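Formate dehydrogenase subunit beta (Desulfovibrio gigas, PDB 1H0H) serves as the electron-transfer subunit of formate dehydrogenase, carrying three [4Fe-4S] clusters for the reversible two-electron oxidation of formate to carbon dioxide. Local coordinates at residues H74-C80 against G99-F103. Residues are numbered along the deposited sequence; the frame is centred on the assembly and turned at random.
Sequences HCIAPPC and GCVLF. With SF4 (iron/sulfur cluster), chain N.
The backbone N of V101 donates to ND1 of H74 over 3.1 Å, nearly straight at 172° and in the plane of the imidazole, so the acceptor nitrogen is met at the ring edge. Accepting at ND1 implies that this nitrogen carries no proton; NE2, hydrogen-bonded elsewhere, would then probably hold it, leaving the ring neutral, a two-sided role that suits histidine. With chi1 at -68°, CG lies anti to the carbonyl carbon, and the ring reaches the edge of the strand 101-103. SG of C100 approaches the same ring obliquely, 3.8 Å from CE1 of H74.

V101 turns its side chain toward the cluster-binding loop and lies against the inorganic sulfur S1, with CG1 of V101 3.8 Å from it. Its other branch, CG2, packs on CB of P78, whose compact ring sits at the N-cap of helix 79-84. CG1 also touches SG of C80, so one branched aliphatic residue packs against both loop and cluster. C75 and C80 are two of the cysteine ligands, their SG atoms binding irons FE3 and FE4; C72 and C120 supply the others. The ring of F103 comes edge-on to C80, its CE1 3.9 Å from SG, a sulfur-aromatic contact that sets an apolar group beside the thiolate.

At the other end a water lies 2.6 Å from O of C75 and 2.8 Å from O of G99, linking the two backbones. NZ of K136 hydrogen-bonds the carbonyl O of V101, and H74 also lies against C137, a ligand of a second cluster. Apolar packing around the S1 side and the C80 thiolate would limit water there, which probably influences the redox potential of this electron-transfer cluster.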
loop_
_atom_site.group_PDB
_atom_site.type_symbol
_atom_site.label_atom_id
_atom_site.label_comp_id
_atom_site.label_asym_id
_atom_site.label_seq_id
_atom_site.Cartn_x
_atom_site.Cartn_y
_atom_site.Cartn_z
ATOM N N HIS B 74 29.529 -16.469 -18.055
ATOM C CA HIS B 74 30.934 -16.099 -17.990
ATOM C C HIS B 74 31.808 -17.334 -17.812
ATOM O O HIS B 74 32.567 -17.473 -16.842
ATOM C CB HIS B 74 31.158 -14.997 -16.955
ATOM C CG HIS B 74 30.539 -13.710 -17.370
ATOM N ND1 HIS B 74 31.185 -12.805 -18.183
ATOM C CD2 HIS B 74 29.287 -13.222 -17.178
ATOM C CE1 HIS B 74 30.380 -11.791 -18.437
ATOM N NE2 HIS B 74 29.226 -12.010 -17.821
ATOM N N CYS B 75 31.630 -18.245 -18.766
ATOM C CA CYS B 75 32.379 -19.502 -18.838
ATOM C C CYS B 75 33.858 -19.325 -18.565
ATOM O O CYS B 75 34.502 -18.401 -19.084
ATOM C CB CYS B 75 32.192 -20.124 -20.218
ATOM S SG CYS B 75 30.493 -20.619 -20.547
ATOM N N ILE B 76 34.409 -20.218 -17.747
ATOM C CA ILE B 76 35.815 -20.141 -17.407
ATOM C C ILE B 76 36.685 -20.253 -18.661
ATOM O O ILE B 76 37.698 -19.558 -18.808
ATOM C CB ILE B 76 36.136 -21.233 -16.379
ATOM C CG1 ILE B 76 35.463 -20.854 -15.046
ATOM C CG2 ILE B 76 37.651 -21.408 -16.205
ATOM C CD1 ILE B 76 35.426 -21.996 -14.070
ATOM N N ALA B 77 36.267 -21.123 -19.570
ATOM C CA ALA B 77 36.953 -21.333 -20.839
ATOM C C ALA B 77 35.894 -21.111 -21.903
ATOM O O ALA B 77 35.319 -22.058 -22.413
ATOM C CB ALA B 77 37.473 -22.757 -20.916
ATOM N N PRO B 78 35.660 -19.852 -22.243
ATOM C CA PRO B 78 34.515 -19.469 -23.085
ATOM C C PRO B 78 34.557 -19.926 -24.532
ATOM O O PRO B 78 35.407 -19.477 -25.295
ATOM C CB PRO B 78 34.519 -17.933 -22.999
ATOM C CG PRO B 78 35.929 -17.568 -22.660
ATOM C CD PRO B 78 36.465 -18.682 -21.810
ATOM N N PRO B 79 33.652 -20.818 -24.910
ATOM C CA PRO B 79 33.599 -21.297 -26.290
ATOM C C PRO B 79 33.186 -20.208 -27.285
ATOM O O PRO B 79 33.594 -20.299 -28.428
ATOM C CB PRO B 79 32.571 -22.436 -26.258
ATOM C CG PRO B 79 31.898 -22.364 -24.965
ATOM C CD PRO B 79 32.632 -21.443 -24.044
ATOM N N CYS B 80 32.401 -19.224 -26.881
ATOM C CA CYS B 80 32.053 -18.148 -27.807
ATOM C C CYS B 80 33.310 -17.459 -28.285
ATOM O O CYS B 80 33.508 -17.275 -29.492
ATOM C CB CYS B 80 31.126 -17.141 -27.144
ATOM S SG CYS B 80 31.797 -16.473 -25.623
ATOM N N GLY B 99 37.563 -12.171 -14.964
ATOM C CA GLY B 99 36.997 -13.357 -15.572
ATOM C C GLY B 99 35.878 -12.964 -16.522
ATOM O O GLY B 99 35.239 -13.827 -17.132
ATOM N N CYS B 100 35.635 -11.661 -16.677
ATOM C CA CYS B 100 34.554 -11.235 -17.549
ATOM C C CYS B 100 34.808 -11.601 -19.004
ATOM O O CYS B 100 35.910 -11.431 -19.510
ATOM C CB CYS B 100 34.298 -9.722 -17.467
ATOM S SG CYS B 100 33.098 -9.123 -18.716
ATOM N N VAL B 101 33.757 -12.077 -19.665
ATOM C CA VAL B 101 33.790 -12.387 -21.085
ATOM C C VAL B 101 33.044 -11.233 -21.710
ATOM O O VAL B 101 31.842 -11.090 -21.538
ATOM C CB VAL B 101 33.115 -13.739 -21.381
ATOM C CG1 VAL B 101 33.014 -13.984 -22.875
ATOM C CG2 VAL B 101 33.903 -14.880 -20.685
ATOM N N LEU B 102 33.771 -10.387 -22.413
ATOM C CA LEU B 102 33.217 -9.145 -22.879
ATOM C C LEU B 102 33.026 -9.081 -24.386
ATOM O O LEU B 102 34.001 -9.037 -25.138
ATOM C CB LEU B 102 34.115 -8.008 -22.393
ATOM C CG LEU B 102 33.771 -6.575 -22.808
ATOM C CD1 LEU B 102 32.380 -6.169 -22.308
ATOM C CD2 LEU B 102 34.816 -5.645 -22.248
ATOM N N PHE B 103 31.774 -9.106 -24.837
ATOM C CA PHE B 103 31.532 -8.905 -26.258
ATOM C C PHE B 103 31.714 -7.421 -26.506
ATOM O O PHE B 103 31.126 -6.591 -25.809
ATOM C CB PHE B 103 30.106 -9.271 -26.672
ATOM C CG PHE B 103 29.909 -10.713 -27.044
ATOM C CD1 PHE B 103 30.491 -11.725 -26.318
ATOM C CD2 PHE B 103 29.078 -11.044 -28.101
ATOM C CE1 PHE B 103 30.255 -13.030 -26.641
ATOM C CE2 PHE B 103 28.834 -12.356 -28.433
ATOM C CZ PHE B 103 29.415 -13.356 -27.714
HETATM FE FE1 SF4 N . 27.758 -18.420 -23.833
HETATM FE FE2 SF4 N . 28.380 -16.412 -22.045
HETATM FE FE3 SF4 N . 29.708 -18.949 -21.951
HETATM FE FE4 SF4 N . 30.176 -17.224 -24.059
HETATM S S1 SF4 N . 30.770 -16.882 -21.791
HETATM S S2 SF4 N . 29.795 -19.371 -24.263
HETATM S S3 SF4 N . 28.052 -16.214 -24.296
HETATM S S4 SF4 N . 27.418 -18.474 -21.515
HETATM O O HOH W 1 35.701 -16.586 -17.608
#